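Local coordinates for protein inosine-uridine preferring nucleoside hydrolase (Gardnerella vaginalis 315-A, PDB 6BA1) that belongs to the nucleoside hydrolase family, an alpha/beta protein with a mainly parallel central sheet, and binds a calcium ion, at residues K64-L69 and A105-V111; G157-T161 and R279-D283; Y23-E29 and V252-V256. All blocks are in the same frame, centred on the assembly; numbering follows the deposited sequence.

In the fold
Contact 3 is the most central of the three: it packs helix 15-25 and the turn after it against helix 247-256, mainly through apolar side chains and one tyrosine. Contact 1 lies at the margin of the main sheet, where outermost strand 64-67 is flanked by the chain leading into helix 110-121; it is partly buried and mixes two backbone hydrogen bonds with a tyrosine ring against glutamate methylenes. Contact 2 is buried too, though it stands farther out; the second subunit packs beside it, and a threonine hydroxyl holds a loop that follows strand 152-156. The three share no segment, and contacts 1 and 2 have centres about 29 Å apart.

Contact 1: K64-L69 and A105-V111; sequences KVYKGL and AEDESAV
The ring of Tyr66 lies under the side chain of Glu106, whose CG stands over one face, 3.9 Å from the ring centroid, in a CH-pi contact offset toward the rim. Glu106 CB meets the same side of the ring, 3.6 Å from Tyr66 CE1. The carboxylate plane is turned 46° from that of the ring. A bend at the second torsion of the glutamate (chi2 -67°) carries OE2 on to the aliphatic part of Lys64, 3.6 Å from its CD. The charged ends stay apart. Glu108 comes to Tyr66 from another direction: its CG sits at the ring edge, near the plane, and its chain follows the tyrosine in the same direction. At the root of the tyrosine, CB packs on Ala110 CB at 3.8 Å. One residue on from Tyr66, the extended Lys67 chain lays CD against Ala105 CB. Two backbone bonds hold the segments together: Glu106 N gives to Val65 O at 3.1 Å, and Ala110 N to Lys67 O at 3.0 Å. Ser109 is the N-cap of helix 110-121, and the bond from Ala110 N, the first residue of that helix, ties its start to Lys67. Phe113 of that helix stacks with Tyr66, Val65 packs on helix 44-57, and strand 64-67 pairs with strand 31-37.

Contact 2: G157-T161 and R279-D283; sequences GGALT and RTIGD
Thr280 OG1 is held against the backbone of Ala159, accepting a hydrogen bond from Ala159 N at 2.9 Å with an N-H...O angle of 147°. Ala159 O is also close, 2.7 Å from Thr280 OG1. A first torsion of 46° sets the hydroxyl between the threonine's own backbone N and carbonyl carbon, which leaves the methyl to face Gly158, just before Ala159 in the chain: Thr280 CG2 rests 3.6 Å from Gly158 CA. Gly158, with positive phi, lets the methyl come up against its CA. Further along, Leu160 reaches across with one branch. Its CD1 lies over the strand backbone, 4.0 Å from Ile281 CA, and touches Ile281 CD1 at 4.3 Å. Around this patch, Asp197 OD1 accepts from Leu160 N, Glu171 OE1 accepts from Gly158 N, and Ile281 packs on Ile162 of the second subunit. Strand 280-282 pairs with 268-270 in a two-stranded antiparallel sheet, and the loop leaves the main sheet after strand 152-156. The threonine hydroxyl thus satisfies a buried backbone N-H of a loop without regular structure, and with the leucine packed beside it probably helps to fix the path of that loop.

Contact 3: Y23-E29 and V252-V256; sequences YALGSPE and VAVAV
Tyr23 reaches across to Ala253 with the outer part of its ring: CE2 lies 3.5 Å from Ala253 CA, and CZ and OH both approach Ala253 CB. With CG anti to the backbone N (chi1 -166°), the ring extends from helix 15-25 toward helix 247-256. Two valines meet it from different directions. Val252 CG1 approaches obliquely, 3.8 Å from Tyr23 CD2, the two side chains running antiparallel past one another, whereas Val256 CG2 sits at the ring edge, near its plane, 4.1 Å from Tyr23 CE2. Next in sequence, Ala24 uses its small CB to pack on Val252 CG1 at 4.1 Å; this valine methyl is therefore shared by two consecutive residues of the helix. Val252 and Val256, one turn apart and joined by the bond from Val256 N to Val252 O, present their side chains on the same face of helix 247-256. Both helices lie against the central sheet of the nucleoside hydrolase fold: Ala24 touches Leu7 and Val252 touches Leu9 on strand 6-11, and Val252 also reaches Val128 on strand 125-129. Asp17 on the first helix and Asp248 on the second are calcium ligands, so the packing joins two elements of the metal site, although the Val252 side chain is about 11 Å from the calcium ion. Beyond the helix, Ser27 N bonds back to Ala24 O, and the turn brings Ser27 OG to 3.6 Å from Val256 CG1. Glu29 follows, its side chain nearly perpendicular to that of Val256, with OE1 3.7 Å from Val256 CB. Arg312 of helix 302-319 makes a salt bridge with this carboxylate and a hydrogen bond to Ser27 OG, gripping both polar groups where they lie over the valine.

Contact 1: K64-L69 and A105-V111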
loop_
_atom_site.group_PDB
_atom_site.type_symbol
_atom_site.label_atom_id
_atom_site.label_comp_id
_atom_site.label_asym_id
_atom_site.label_seq_id
_atom_site.Cartn_x
_atom_site.Cartn_y
_atom_site.Cartn_z
ATOM N N LYS A 64 -8.036 -30.817 18.675
ATOM C CA LYS A 64 -7.245 -30.685 19.890
ATOM C C LYS A 64 -6.820 -29.231 20.037
ATOM O O LYS A 64 -6.166 -28.679 19.149
ATOM C CB LYS A 64 -6.021 -31.594 19.833
ATOM C CG LYS A 64 -6.358 -33.028 19.453
ATOM C CD LYS A 64 -5.260 -34.027 19.784
ATOM C CE LYS A 64 -5.232 -35.221 18.803
ATOM N NZ LYS A 64 -4.963 -36.480 19.531
ATOM N N VAL A 65 -7.197 -28.612 21.151
ATOM C CA VAL A 65 -6.931 -27.193 21.391
ATOM C C VAL A 65 -5.670 -27.029 22.238
ATOM O O VAL A 65 -5.614 -27.503 23.368
ATOM C CB VAL A 65 -8.129 -26.529 22.098
ATOM C CG1 VAL A 65 -7.840 -25.069 22.412
ATOM C CG2 VAL A 65 -9.379 -26.668 21.233
ATOM N N TYR A 66 -4.666 -26.350 21.687
ATOM C CA TYR A 66 -3.390 -26.133 22.373
ATOM C C TYR A 66 -3.348 -24.736 22.981
ATOM O O TYR A 66 -4.190 -23.895 22.690
ATOM C CB TYR A 66 -2.222 -26.367 21.415
ATOM C CG TYR A 66 -2.205 -27.778 20.871
ATOM C CD1 TYR A 66 -1.389 -28.755 21.427
ATOM C CD2 TYR A 66 -3.027 -28.143 19.806
ATOM C CE1 TYR A 66 -1.380 -30.056 20.925
ATOM C CE2 TYR A 66 -3.031 -29.433 19.302
ATOM C CZ TYR A 66 -2.208 -30.387 19.860
ATOM O OH TYR A 66 -2.218 -31.667 19.348
ATOM N N LYS A 67 -2.354 -24.506 23.828
ATOM C CA LYS A 67 -2.298 -23.344 24.698
ATOM C C LYS A 67 -1.088 -22.477 24.326
ATOM O O LYS A 67 0.055 -22.838 24.609
ATOM C CB LYS A 67 -2.220 -23.819 26.162
ATOM C CG LYS A 67 -3.333 -23.314 27.071
ATOM C CD LYS A 67 -3.415 -24.142 28.343
ATOM C CE LYS A 67 -4.546 -23.683 29.242
ATOM N NZ LYS A 67 -4.485 -24.332 30.584
ATOM N N GLY A 68 -1.343 -21.358 23.652
ATOM C CA GLY A 68 -0.296 -20.390 23.307
ATOM C C GLY A 68 -0.002 -19.402 24.426
ATOM O O GLY A 68 -0.278 -19.677 25.580
ATOM N N LEU A 69 0.540 -18.244 24.057
ATOM C CA LEU A 69 1.021 -17.243 25.017
ATOM C C LEU A 69 -0.063 -16.236 25.393
ATOM O O LEU A 69 -0.889 -15.890 24.561
ATOM C CB LEU A 69 2.262 -16.538 24.445
ATOM C CG LEU A 69 3.491 -17.441 24.291
ATOM C CD1 LEU A 69 4.348 -17.064 23.102
ATOM C CD2 LEU A 69 4.325 -17.397 25.553
ATOM N N ALA A 105 -7.460 -28.495 27.437
ATOM C CA ALA A 105 -6.306 -28.168 26.598
ATOM C C ALA A 105 -5.234 -29.235 26.677
ATOM O O ALA A 105 -5.017 -29.815 27.734
ATOM C CB ALA A 105 -5.720 -26.828 27.008
ATOM N N GLU A 106 -4.552 -29.481 25.556
ATOM C CA GLU A 106 -3.466 -30.468 25.506
ATOM C C GLU A 106 -2.305 -30.030 26.386
ATOM O O GLU A 106 -2.198 -28.862 26.765
ATOM C CB GLU A 106 -2.973 -30.671 24.083
ATOM C CG GLU A 106 -4.015 -31.230 23.113
ATOM C CD GLU A 106 -4.437 -32.644 23.423
ATOM O OE1 GLU A 106 -3.588 -33.443 23.846
ATOM O OE2 GLU A 106 -5.620 -32.956 23.211
ATOM N N ASP A 107 -1.439 -30.983 26.724
ATOM C CA ASP A 107 -0.388 -30.752 27.718
ATOM C C ASP A 107 0.687 -29.812 27.206
ATOM O O ASP A 107 1.080 -28.888 27.908
ATOM C CB ASP A 107 0.242 -32.079 28.176
ATOM C CG ASP A 107 -0.715 -32.937 28.994
ATOM O OD1 ASP A 107 -1.827 -32.481 29.339
ATOM O OD2 ASP A 107 -0.315 -34.077 29.333
ATOM N N GLU A 108 1.157 -30.060 25.990
ATOM C CA GLU A 108 2.210 -29.235 25.388
ATOM C C GLU A 108 1.722 -27.844 24.967
ATOM O O GLU A 108 0.531 -27.625 24.729
ATOM C CB GLU A 108 2.858 -29.966 24.205
ATOM C CG GLU A 108 1.970 -30.107 22.979
ATOM C CD GLU A 108 2.181 -31.427 22.242
ATOM O OE1 GLU A 108 1.921 -32.504 22.857
ATOM O OE2 GLU A 108 2.589 -31.371 21.053
ATOM N N SER A 109 2.674 -26.916 24.886
ATOM C CA SER A 109 2.406 -25.546 24.431
ATOM C C SER A 109 2.124 -25.534 22.933
ATOM O O SER A 109 2.550 -26.429 22.195
ATOM C CB SER A 109 3.576 -24.599 24.761
ATOM O OG SER A 109 4.658 -24.737 23.852
ATOM N N ALA A 110 1.415 -24.504 22.499
ATOM C CA ALA A 110 1.065 -24.340 21.093
ATOM C C ALA A 110 2.272 -23.968 20.252
ATOM O O ALA A 110 2.334 -24.297 19.065
ATOM C CB ALA A 110 -0.017 -23.296 20.939
ATOM N N VAL A 111 3.222 -23.276 20.880
ATOM C CA VAL A 111 4.529 -23.007 20.277
ATOM C C VAL A 111 5.136 -24.322 19.762
ATOM O O VAL A 111 5.487 -24.431 18.586
ATOM C CB VAL A 111 5.500 -22.336 21.287
ATOM C CG1 VAL A 111 6.821 -21.978 20.615
ATOM C CG2 VAL A 111 4.864 -21.110 21.951
#

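Contact 2: G157-T161 and R279-D283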
loop_
_atom_site.group_PDB
_atom_site.type_symbol
_atom_site.label_atom_id
_atom_site.label_comp_id
_atom_site.label_asym_id
_atom_site.label_seq_id
_atom_site.Cartn_x
_atom_site.Cartn_y
_atom_site.Cartn_z
ATOM N N GLY A 157 -5.068 -10.012 9.171
ATOM C CA GLY A 157 -4.492 -8.889 9.893
ATOM C C GLY A 157 -3.842 -7.865 8.977
ATOM O O GLY A 157 -3.623 -8.123 7.793
ATOM N N GLY A 158 -3.538 -6.705 9.543
ATOM C CA GLY A 158 -2.901 -5.610 8.813
ATOM C C GLY A 158 -3.807 -4.856 7.856
ATOM O O GLY A 158 -4.983 -5.193 7.673
ATOM N N ALA A 159 -3.224 -3.808 7.273
ATOM C CA ALA A 159 -3.851 -3.026 6.210
ATOM C C ALA A 159 -2.733 -2.368 5.411
ATOM O O ALA A 159 -1.988 -1.561 5.963
ATOM C CB ALA A 159 -4.782 -1.980 6.783
ATOM N N LEU A 160 -2.592 -2.743 4.137
ATOM C CA LEU A 160 -1.502 -2.236 3.305
ATOM C C LEU A 160 -1.910 -0.935 2.660
ATOM O O LEU A 160 -1.338 0.105 2.965
ATOM C CB LEU A 160 -1.102 -3.245 2.229
ATOM C CG LEU A 160 0.035 -2.818 1.287
ATOM C CD1 LEU A 160 1.310 -2.551 2.053
ATOM C CD2 LEU A 160 0.284 -3.870 0.231
ATOM N N THR A 161 -2.926 -1.005 1.800
ATOM C CA THR A 161 -3.304 0.106 0.935
ATOM C C THR A 161 -4.410 0.989 1.513
ATOM O O THR A 161 -5.018 1.762 0.780
ATOM C CB THR A 161 -3.795 -0.409 -0.440
ATOM O OG1 THR A 161 -5.097 -1.000 -0.300
ATOM C CG2 THR A 161 -2.824 -1.413 -1.021
ATOM N N ARG A 279 2.093 -0.512 11.702
ATOM C CA ARG A 279 1.658 -0.411 10.312
ATOM C C ARG A 279 2.286 -1.523 9.501
ATOM O O ARG A 279 3.467 -1.817 9.656
ATOM C CB ARG A 279 2.038 0.969 9.736
ATOM C CG ARG A 279 2.043 1.114 8.216
ATOM C CD ARG A 279 1.843 2.564 7.799
ATOM N NE ARG A 279 2.628 2.993 6.637
ATOM C CZ ARG A 279 3.911 3.354 6.655
ATOM N NH1 ARG A 279 4.635 3.328 7.761
ATOM N NH2 ARG A 279 4.497 3.735 5.530
ATOM N N THR A 280 1.483 -2.135 8.642
ATOM C CA THR A 280 1.960 -3.119 7.686
ATOM C C THR A 280 2.339 -2.381 6.412
ATOM O O THR A 280 1.518 -1.652 5.844
ATOM C CB THR A 280 0.854 -4.121 7.361
ATOM O OG1 THR A 280 -0.365 -3.408 7.122
ATOM C CG2 THR A 280 0.629 -5.073 8.532
ATOM N N ILE A 281 3.578 -2.557 5.962
ATOM C CA ILE A 281 4.108 -1.777 4.850
ATOM C C ILE A 281 5.285 -2.497 4.193
ATOM O O ILE A 281 5.970 -3.277 4.844
ATOM C CB ILE A 281 4.526 -0.370 5.348
ATOM C CG1 ILE A 281 4.710 0.609 4.182
ATOM C CG2 ILE A 281 5.780 -0.419 6.218
ATOM C CD1 ILE A 281 3.415 0.959 3.476
ATOM N N GLY A 282 5.500 -2.250 2.902
ATOM C CA GLY A 282 6.617 -2.845 2.184
ATOM C C GLY A 282 7.973 -2.369 2.677
ATOM O O GLY A 282 8.144 -1.198 3.009
ATOM N N ASP A 283 8.930 -3.287 2.732
ATOM C CA ASP A 283 10.301 -2.947 3.079
ATOM C C ASP A 283 10.981 -2.482 1.811
ATOM O O ASP A 283 10.992 -3.206 0.807
ATOM C CB ASP A 283 11.050 -4.149 3.676
ATOM C CG ASP A 283 12.426 -3.781 4.226
ATOM O OD1 ASP A 283 13.248 -4.698 4.420
ATOM O OD2 ASP A 283 12.699 -2.584 4.467
#

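Contact 3: Y23-E29 and V252-V256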
loop_
_atom_site.group_PDB
_atom_site.type_symbol
_atom_site.label_atom_id
_atom_site.label_comp_id
_atom_site.label_asym_id
_atom_site.label_seq_id
_atom_site.Cartn_x
_atom_site.Cartn_y
_atom_site.Cartn_z
ATOM N N TYR A 23 -16.065 -22.422 8.945
ATOM C CA TYR A 23 -15.646 -22.542 7.540
ATOM C C TYR A 23 -14.638 -23.683 7.380
ATOM O O TYR A 23 -14.702 -24.440 6.408
ATOM C CB TYR A 23 -15.042 -21.213 7.025
ATOM C CG TYR A 23 -14.877 -21.089 5.507
ATOM C CD1 TYR A 23 -15.707 -20.255 4.752
ATOM C CD2 TYR A 23 -13.874 -21.788 4.831
ATOM C CE1 TYR A 23 -15.553 -20.140 3.368
ATOM C CE2 TYR A 23 -13.723 -21.679 3.456
ATOM C CZ TYR A 23 -14.557 -20.856 2.727
ATOM O OH TYR A 23 -14.379 -20.762 1.364
ATOM N N ALA A 24 -13.719 -23.804 8.334
ATOM C CA ALA A 24 -12.692 -24.841 8.287
ATOM C C ALA A 24 -13.316 -26.228 8.376
ATOM O O ALA A 24 -13.076 -27.073 7.510
ATOM C CB ALA A 24 -11.673 -24.643 9.402
ATOM N N LEU A 25 -14.140 -26.445 9.395
ATOM C CA LEU A 25 -14.819 -27.734 9.579
ATOM C C LEU A 25 -15.862 -28.029 8.494
ATOM O O LEU A 25 -16.181 -29.196 8.250
ATOM C CB LEU A 25 -15.472 -27.815 10.968
ATOM C CG LEU A 25 -14.520 -27.773 12.170
ATOM C CD1 LEU A 25 -15.309 -27.678 13.463
ATOM C CD2 LEU A 25 -13.582 -28.972 12.194
ATOM N N GLY A 26 -16.389 -26.983 7.855
ATOM C CA GLY A 26 -17.268 -27.131 6.688
ATOM C C GLY A 26 -16.555 -27.382 5.366
ATOM O O GLY A 26 -17.208 -27.626 4.349
ATOM N N SER A 27 -15.222 -27.332 5.378
ATOM C CA SER A 27 -14.406 -27.457 4.182
ATOM C C SER A 27 -13.684 -28.814 4.148
ATOM O O SER A 27 -12.797 -29.057 4.962
ATOM C CB SER A 27 -13.389 -26.322 4.144
ATOM O OG SER A 27 -12.663 -26.360 2.938
ATOM N N PRO A 28 -14.047 -29.691 3.188
ATOM C CA PRO A 28 -13.434 -31.025 3.120
ATOM C C PRO A 28 -12.000 -31.096 2.559
ATOM O O PRO A 28 -11.399 -32.167 2.586
ATOM C CB PRO A 28 -14.398 -31.795 2.209
ATOM C CG PRO A 28 -14.963 -30.756 1.308
ATOM C CD PRO A 28 -15.080 -29.517 2.144
ATOM N N GLU A 29 -11.451 -29.989 2.070
ATOM C CA GLU A 29 -10.110 -29.997 1.473
ATOM C C GLU A 29 -8.992 -30.036 2.524
ATOM O O GLU A 29 -7.858 -30.401 2.208
ATOM C CB GLU A 29 -9.913 -28.782 0.556
ATOM C CG GLU A 29 -10.905 -28.684 -0.601
ATOM C CD GLU A 29 -12.133 -27.849 -0.279
ATOM O OE1 GLU A 29 -11.964 -26.695 0.148
ATOM O OE2 GLU A 29 -13.271 -28.333 -0.451
ATOM N N VAL A 252 -9.165 -18.279 6.035
ATOM C CA VAL A 252 -9.330 -19.726 5.875
ATOM C C VAL A 252 -9.764 -20.050 4.445
ATOM O O VAL A 252 -9.239 -20.982 3.835
ATOM C CB VAL A 252 -10.338 -20.306 6.894
ATOM C CG1 VAL A 252 -10.523 -21.801 6.676
ATOM C CG2 VAL A 252 -9.870 -20.036 8.320
ATOM N N ALA A 253 -10.707 -19.271 3.915
ATOM C CA ALA A 253 -11.189 -19.458 2.542
ATOM C C ALA A 253 -10.073 -19.372 1.503
ATOM O O ALA A 253 -10.078 -20.115 0.522
ATOM C CB ALA A 253 -12.282 -18.445 2.230
ATOM N N VAL A 254 -9.124 -18.465 1.731
ATOM C CA VAL A 254 -7.967 -18.281 0.843
ATOM C C VAL A 254 -6.913 -19.373 1.065
ATOM O O VAL A 254 -6.167 -19.723 0.137
ATOM C CB VAL A 254 -7.358 -16.872 1.018
ATOM C CG1 VAL A 254 -6.050 -16.706 0.242
ATOM C CG2 VAL A 254 -8.359 -15.806 0.583
ATOM N N ALA A 255 -6.840 -19.892 2.290
ATOM C CA ALA A 255 -6.003 -21.050 2.579
ATOM C C ALA A 255 -6.447 -22.266 1.763
ATOM O O ALA A 255 -5.608 -22.965 1.194
ATOM C CB ALA A 255 -6.008 -21.369 4.069
ATOM N N VAL A 256 -7.757 -22.504 1.691
ATOM C CA VAL A 256 -8.289 -23.628 0.903
ATOM C C VAL A 256 -8.262 -23.330 -0.596
ATOM O O VAL A 256 -7.897 -24.194 -1.393
ATOM C CB VAL A 256 -9.705 -24.093 1.354
ATOM C CG1 VAL A 256 -9.720 -24.358 2.854
ATOM C CG2 VAL A 256 -10.819 -23.114 0.988
#